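PDB 5Y0T: thermotoga maritima TmcAL from Thermotoga maritima, which belongs to the HIGH nucleotidyl transferase family of the HUP clan and holds adenosine-5'-rp-alpha-thio-triphosphate in a pocket of its nucleotide-binding fold. Local coordinates for residues Phe269-Phe283 / Arg309-Lys323. Numbering follows the deposited sequence.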
loop_
_atom_site.group_PDB
_atom_site.type_symbol
_atom_site.label_atom_id
_atom_site.label_comp_id
_atom_site.label_asym_id
_atom_site.label_seq_id
_atom_site.Cartn_x
_atom_site.Cartn_y
_atom_site.Cartn_z
ATOM N N PHE A 269 -5.464 7.111 -9.396
ATOM C CA PHE A 269 -6.149 8.180 -8.655
ATOM C C PHE A 269 -7.411 8.673 -9.373
ATOM O O PHE A 269 -8.381 9.069 -8.725
ATOM C CB PHE A 269 -5.205 9.361 -8.385
ATOM C CG PHE A 269 -4.027 9.008 -7.506
ATOM C CD1 PHE A 269 -4.205 8.731 -6.154
ATOM C CD2 PHE A 269 -2.744 8.955 -8.033
ATOM C CE1 PHE A 269 -3.132 8.403 -5.345
ATOM C CE2 PHE A 269 -1.661 8.618 -7.232
ATOM C CZ PHE A 269 -1.846 8.346 -5.891
ATOM N N GLU A 270 -7.410 8.629 -10.702
ATOM C CA GLU A 270 -8.589 9.035 -11.479
ATOM C C GLU A 270 -9.839 8.205 -11.141
ATOM O O GLU A 270 -10.965 8.674 -11.291
ATOM C CB GLU A 270 -8.294 8.957 -12.986
ATOM C CG GLU A 270 -7.377 10.067 -13.458
ATOM C CD GLU A 270 -6.759 9.817 -14.827
ATOM O OE1 GLU A 270 -7.239 8.924 -15.560
ATOM O OE2 GLU A 270 -5.782 10.519 -15.163
ATOM N N LYS A 271 -9.643 6.984 -10.666
ATOM C CA LYS A 271 -10.772 6.133 -10.296
ATOM C C LYS A 271 -11.243 6.343 -8.859
ATOM O O LYS A 271 -12.289 5.819 -8.457
ATOM C CB LYS A 271 -10.410 4.666 -10.483
ATOM C CG LYS A 271 -10.017 4.287 -11.903
ATOM C CD LYS A 271 -9.467 2.865 -11.911
ATOM C CE LYS A 271 -8.670 2.557 -13.171
ATOM N NZ LYS A 271 -7.889 1.298 -12.970
ATOM N N ILE A 272 -10.472 7.090 -8.074
ATOM C CA ILE A 272 -10.785 7.250 -6.656
ATOM C C ILE A 272 -11.768 8.411 -6.458
ATOM O O ILE A 272 -11.658 9.450 -7.113
ATOM C CB ILE A 272 -9.500 7.473 -5.825
ATOM C CG1 ILE A 272 -8.577 6.247 -5.931
ATOM C CG2 ILE A 272 -9.827 7.773 -4.360
ATOM C CD1 ILE A 272 -9.191 4.931 -5.381
ATOM N N HIS A 273 -12.747 8.214 -5.579
ATOM C CA HIS A 273 -13.770 9.224 -5.364
ATOM C C HIS A 273 -13.161 10.523 -4.876
ATOM O O HIS A 273 -12.293 10.512 -4.003
ATOM C CB HIS A 273 -14.819 8.760 -4.352
ATOM C CG HIS A 273 -15.833 9.818 -4.041
ATOM N ND1 HIS A 273 -16.839 10.157 -4.920
ATOM C CD2 HIS A 273 -15.954 10.658 -2.987
ATOM C CE1 HIS A 273 -17.553 11.144 -4.409
ATOM N NE2 HIS A 273 -17.042 11.461 -3.232
ATOM N N GLY A 274 -13.625 11.636 -5.435
ATOM C CA GLY A 274 -13.199 12.950 -4.988
ATOM C C GLY A 274 -12.062 13.563 -5.787
ATOM O O GLY A 274 -11.713 14.716 -5.577
ATOM N N PHE A 275 -11.465 12.799 -6.695
ATOM C CA PHE A 275 -10.404 13.352 -7.528
ATOM C C PHE A 275 -10.963 14.135 -8.711
ATOM O O PHE A 275 -11.768 13.632 -9.487
ATOM C CB PHE A 275 -9.455 12.252 -8.008
ATOM C CG PHE A 275 -8.374 11.951 -7.022
ATOM C CD1 PHE A 275 -7.170 12.641 -7.062
ATOM C CD2 PHE A 275 -8.578 11.025 -6.017
ATOM C CE1 PHE A 275 -6.186 12.392 -6.129
ATOM C CE2 PHE A 275 -7.601 10.769 -5.083
ATOM C CZ PHE A 275 -6.406 11.446 -5.131
ATOM N N SER A 276 -10.531 15.386 -8.803
ATOM C CA SER A 276 -10.851 16.283 -9.900
ATOM C C SER A 276 -9.914 17.472 -9.778
ATOM O O SER A 276 -9.022 17.469 -8.926
ATOM C CB SER A 276 -12.311 16.738 -9.851
ATOM O OG SER A 276 -12.539 17.571 -8.728
ATOM N N GLU A 277 -10.127 18.483 -10.619
ATOM C CA GLU A 277 -9.374 19.735 -10.568
ATOM C C GLU A 277 -7.863 19.547 -10.550
ATOM O O GLU A 277 -7.156 20.289 -9.867
ATOM C CB GLU A 277 -9.778 20.550 -9.340
ATOM C CG GLU A 277 -11.235 20.960 -9.298
ATOM C CD GLU A 277 -11.540 21.836 -8.099
ATOM O OE1 GLU A 277 -11.017 22.973 -8.039
ATOM O OE2 GLU A 277 -12.292 21.383 -7.213
ATOM N N GLY A 278 -7.375 18.563 -11.300
ATOM C CA GLY A 278 -5.949 18.306 -11.391
ATOM C C GLY A 278 -5.312 17.646 -10.173
ATOM O O GLY A 278 -4.088 17.596 -10.074
ATOM N N LEU A 279 -6.125 17.121 -9.255
ATOM C CA LEU A 279 -5.595 16.533 -8.026
ATOM C C LEU A 279 -4.853 15.221 -8.265
ATOM O O LEU A 279 -3.996 14.843 -7.462
ATOM C CB LEU A 279 -6.719 16.309 -7.008
ATOM C CG LEU A 279 -7.054 17.571 -6.210
ATOM C CD1 LEU A 279 -8.446 17.501 -5.598
ATOM C CD2 LEU A 279 -6.009 17.792 -5.125
ATOM N N GLU A 280 -5.184 14.520 -9.346
ATOM C CA GLU A 280 -4.511 13.259 -9.637
ATOM C C GLU A 280 -3.036 13.535 -9.865
ATOM O O GLU A 280 -2.172 12.868 -9.274
ATOM C CB GLU A 280 -5.119 12.552 -10.852
ATOM C CG GLU A 280 -6.584 12.165 -10.693
ATOM C CD GLU A 280 -7.533 13.245 -11.203
ATOM O OE1 GLU A 280 -7.101 14.410 -11.328
ATOM O OE2 GLU A 280 -8.706 12.931 -11.487
ATOM N N LYS A 281 -2.754 14.538 -10.693
ATOM C CA LYS A 281 -1.373 14.904 -11.010
ATOM C C LYS A 281 -0.648 15.421 -9.776
ATOM O O LYS A 281 0.521 15.119 -9.570
ATOM C CB LYS A 281 -1.316 15.955 -12.134
ATOM C CG LYS A 281 0.101 16.319 -12.573
ATOM C CD LYS A 281 0.097 17.242 -13.796
ATOM C CE LYS A 281 1.509 17.491 -14.324
ATOM N NZ LYS A 281 1.503 18.415 -15.510
ATOM N N ARG A 282 -1.348 16.182 -8.940
ATOM C CA ARG A 282 -0.733 16.710 -7.727
ATOM C C ARG A 282 -0.364 15.579 -6.756
ATOM O O ARG A 282 0.723 15.588 -6.171
ATOM C CB ARG A 282 -1.663 17.736 -7.053
ATOM C CG ARG A 282 -1.902 18.986 -7.927
ATOM C CD ARG A 282 -2.773 20.018 -7.228
ATOM N NE ARG A 282 -2.036 20.713 -6.181
ATOM C CZ ARG A 282 -1.352 21.834 -6.371
ATOM N NH1 ARG A 282 -1.321 22.399 -7.576
ATOM N NH2 ARG A 282 -0.706 22.395 -5.357
ATOM N N PHE A 283 -1.256 14.607 -6.585
ATOM C CA PHE A 283 -0.932 13.450 -5.746
ATOM C C PHE A 283 0.272 12.708 -6.328
ATOM O O PHE A 283 1.195 12.356 -5.606
ATOM C CB PHE A 283 -2.121 12.482 -5.617
ATOM C CG PHE A 283 -2.896 12.625 -4.331
ATOM C CD1 PHE A 283 -3.519 13.822 -4.014
ATOM C CD2 PHE A 283 -3.015 11.554 -3.442
ATOM C CE1 PHE A 283 -4.250 13.963 -2.839
ATOM C CE2 PHE A 283 -3.747 11.684 -2.260
ATOM C CZ PHE A 283 -4.359 12.886 -1.952
ATOM N N ARG A 309 -9.729 18.175 2.823
ATOM C CA ARG A 309 -10.057 17.576 1.538
ATOM C C ARG A 309 -8.896 16.694 1.078
ATOM O O ARG A 309 -9.114 15.567 0.644
ATOM C CB ARG A 309 -10.375 18.644 0.493
ATOM C CG ARG A 309 -10.717 18.085 -0.880
ATOM C CD ARG A 309 -11.166 19.203 -1.820
ATOM N NE ARG A 309 -11.365 18.745 -3.193
ATOM C CZ ARG A 309 -11.587 19.554 -4.226
ATOM N NH1 ARG A 309 -11.643 20.871 -4.050
ATOM N NH2 ARG A 309 -11.754 19.047 -5.438
ATOM N N ILE A 310 -7.668 17.202 1.181
ATOM C CA ILE A 310 -6.511 16.402 0.767
ATOM C C ILE A 310 -6.345 15.149 1.633
ATOM O O ILE A 310 -6.098 14.060 1.111
ATOM C CB ILE A 310 -5.195 17.207 0.810
ATOM C CG1 ILE A 310 -5.323 18.508 0.014
ATOM C CG2 ILE A 310 -4.051 16.367 0.248
ATOM C CD1 ILE A 310 -5.915 18.307 -1.360
ATOM N N ARG A 311 -6.474 15.301 2.952
ATOM C CA ARG A 311 -6.376 14.154 3.858
ATOM C C ARG A 311 -7.469 13.113 3.589
ATOM O O ARG A 311 -7.205 11.915 3.665
ATOM C CB ARG A 311 -6.439 14.604 5.330
ATOM C CG ARG A 311 -5.196 15.368 5.825
ATOM C CD ARG A 311 -5.297 15.667 7.329
ATOM N NE ARG A 311 -6.465 16.482 7.664
ATOM C CZ ARG A 311 -6.414 17.703 8.194
ATOM N NH1 ARG A 311 -5.249 18.281 8.471
ATOM N NH2 ARG A 311 -7.538 18.350 8.454
ATOM N N ARG A 312 -8.690 13.560 3.299
ATOM C CA ARG A 312 -9.765 12.625 2.936
ATOM C C ARG A 312 -9.373 11.863 1.670
ATOM O O ARG A 312 -9.532 10.648 1.604
ATOM C CB ARG A 312 -11.109 13.338 2.715
ATOM C CG ARG A 312 -11.903 13.650 3.985
ATOM C CD ARG A 312 -13.321 14.215 3.678
ATOM N NE ARG A 312 -13.285 15.533 3.069
ATOM C CZ ARG A 312 -13.369 16.665 3.750
ATOM N NH1 ARG A 312 -13.488 16.633 5.071
ATOM N NH2 ARG A 312 -13.329 17.825 3.114
ATOM N N LEU A 313 -8.856 12.574 0.669
ATOM C CA LEU A 313 -8.453 11.909 -0.574
ATOM C C LEU A 313 -7.349 10.865 -0.356
ATOM O O LEU A 313 -7.303 9.853 -1.056
ATOM C CB LEU A 313 -7.995 12.935 -1.609
ATOM C CG LEU A 313 -9.101 13.766 -2.267
ATOM C CD1 LEU A 313 -8.506 14.792 -3.231
ATOM C CD2 LEU A 313 -10.088 12.870 -2.985
ATOM N N ALA A 314 -6.450 11.115 0.591
ATOM C CA ALA A 314 -5.423 10.127 0.927
ATOM C C ALA A 314 -6.040 8.852 1.518
ATOM O O ALA A 314 -5.601 7.759 1.213
ATOM C CB ALA A 314 -4.407 10.710 1.890
ATOM N N LEU A 315 -7.066 8.992 2.356
ATOM C CA LEU A 315 -7.732 7.816 2.925
ATOM C C LEU A 315 -8.513 7.068 1.853
ATOM O O LEU A 315 -8.455 5.843 1.781
ATOM C CB LEU A 315 -8.672 8.207 4.072
ATOM C CG LEU A 315 -8.015 8.757 5.336
ATOM C CD1 LEU A 315 -9.062 8.907 6.444
ATOM C CD2 LEU A 315 -6.897 7.844 5.786
ATOM N N PHE A 316 -9.221 7.809 1.007
ATOM C CA PHE A 316 -9.936 7.190 -0.111
ATOM C C PHE A 316 -8.979 6.434 -1.024
ATOM O O PHE A 316 -9.302 5.352 -1.529
ATOM C CB PHE A 316 -10.693 8.227 -0.933
ATOM C CG PHE A 316 -11.852 8.850 -0.209
ATOM C CD1 PHE A 316 -12.447 8.198 0.860
ATOM C CD2 PHE A 316 -12.347 10.093 -0.603
ATOM C CE1 PHE A 316 -13.528 8.771 1.525
ATOM C CE2 PHE A 316 -13.419 10.678 0.062
ATOM C CZ PHE A 316 -14.010 10.016 1.126
ATOM N N SER A 317 -7.795 6.997 -1.235
ATOM C CA SER A 317 -6.809 6.326 -2.075
ATOM C C SER A 317 -6.279 5.039 -1.441
ATOM O O SER A 317 -6.226 3.990 -2.082
ATOM C CB SER A 317 -5.645 7.268 -2.389
ATOM O OG SER A 317 -6.111 8.418 -3.062
ATOM N N VAL A 318 -5.875 5.107 -0.180
ATOM C CA VAL A 318 -5.271 3.933 0.438
ATOM C C VAL A 318 -6.301 2.809 0.617
ATOM O O VAL A 318 -5.954 1.630 0.564
ATOM C CB VAL A 318 -4.608 4.296 1.782
ATOM C CG1 VAL A 318 -5.649 4.414 2.899
ATOM C CG2 VAL A 318 -3.560 3.274 2.145
ATOM N N PHE A 319 -7.569 3.168 0.786
ATOM C CA PHE A 319 -8.628 2.179 0.966
ATOM C C PHE A 319 -9.307 1.841 -0.358
ATOM O O PHE A 319 -10.269 1.068 -0.389
ATOM C CB PHE A 319 -9.652 2.686 1.990
ATOM C CG PHE A 319 -9.110 2.747 3.395
ATOM C CD1 PHE A 319 -8.296 1.726 3.872
ATOM C CD2 PHE A 319 -9.398 3.825 4.227
ATOM C CE1 PHE A 319 -7.773 1.759 5.161
ATOM C CE2 PHE A 319 -8.884 3.879 5.522
ATOM C CZ PHE A 319 -8.070 2.842 5.993
ATOM N N GLU A 320 -8.798 2.430 -1.439
ATOM C CA GLU A 320 -9.318 2.203 -2.796
ATOM C C GLU A 320 -10.813 2.445 -2.861
ATOM O O GLU A 320 -11.589 1.621 -3.349
ATOM C CB GLU A 320 -8.989 0.786 -3.275
ATOM C CG GLU A 320 -7.499 0.540 -3.406
ATOM C CD GLU A 320 -7.177 -0.807 -4.020
ATOM O OE1 GLU A 320 -7.805 -1.811 -3.611
ATOM O OE2 GLU A 320 -6.292 -0.854 -4.906
ATOM N N VAL A 321 -11.219 3.602 -2.381
ATOM C CA VAL A 321 -12.634 3.899 -2.328
ATOM C C VAL A 321 -12.971 4.560 -3.660
ATOM O O VAL A 321 -12.722 5.749 -3.859
ATOM C CB VAL A 321 -12.921 4.819 -1.109
ATOM C CG1 VAL A 321 -14.378 5.224 -1.026
ATOM C CG2 VAL A 321 -12.472 4.117 0.186
ATOM N N ASN A 322 -13.591 3.806 -4.564
ATOM C CA ASN A 322 -13.656 4.282 -5.936
ATOM C C ASN A 322 -14.943 5.053 -6.193
ATOM O O ASN A 322 -15.848 5.061 -5.355
ATOM C CB ASN A 322 -13.512 3.115 -6.927
ATOM C CG ASN A 322 -14.598 2.064 -6.768
ATOM O OD1 ASN A 322 -15.742 2.271 -7.174
ATOM N ND2 ASN A 322 -14.238 0.922 -6.194
ATOM N N LYS A 323 -15.037 5.651 -7.377
ATOM C CA LYS A 323 -16.110 6.595 -7.681
ATOM C C LYS A 323 -17.471 5.918 -7.774
ATOM O O LYS A 323 -18.474 6.459 -7.294
ATOM C CB LYS A 323 -15.795 7.353 -8.973
ATOM C CG LYS A 323 -14.615 8.316 -8.813
ATOM C CD LYS A 323 -14.296 9.100 -10.101
ATOM C CE LYS A 323 -13.420 10.324 -9.792
ATOM N NZ LYS A 323 -12.695 10.857 -10.988
HETATM O O HOH W 1 -18.370 9.265 -6.863
#
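Phe-283 drops as a knob into the hole of Ile-310, Leu-313, Ala-314 and Ser-317, its CZ 3.7 Å from Leu-313 CB, where helix segments 279-283 and 309-318 cross at -79°. Phe-275 CZ lies over one face of the Phe-283 ring, and Leu-313 CD1 over a face of Phe-275. The Leu-279 side chain crosses that of Leu-313 at about a right angle, CD1 to CD1 3.6 Å. Ser-317 OG sits at the edges of the Phe-269 and Phe-275 rings, while its proton goes back to Leu-313 O. Toward solvent, the extended Arg-309 chain, CG anti to the backbone N (chi1 180°), brings NH1 and NH2 (3.0 Å) to Glu-277 OE2, in the guanidinium plane but from above the carboxylate plane. A single beta bridge joins Ile-272 to Asn-322, with His-273 N bonded nearly straight (174°) to Val-321 O at 3.0 Å. The His-273 ring turns its edge toward the face of Phe-316 in an offset pair. Stretched along the turn, Lys-323 gives NZ to Glu-270 O at 2.8 Å and, weakly, to Phe-275 O. His-273 O is buried against Leu-313 CD2 without a polar partner; apolar packing thus probably carries the centre, polar bonds the margin.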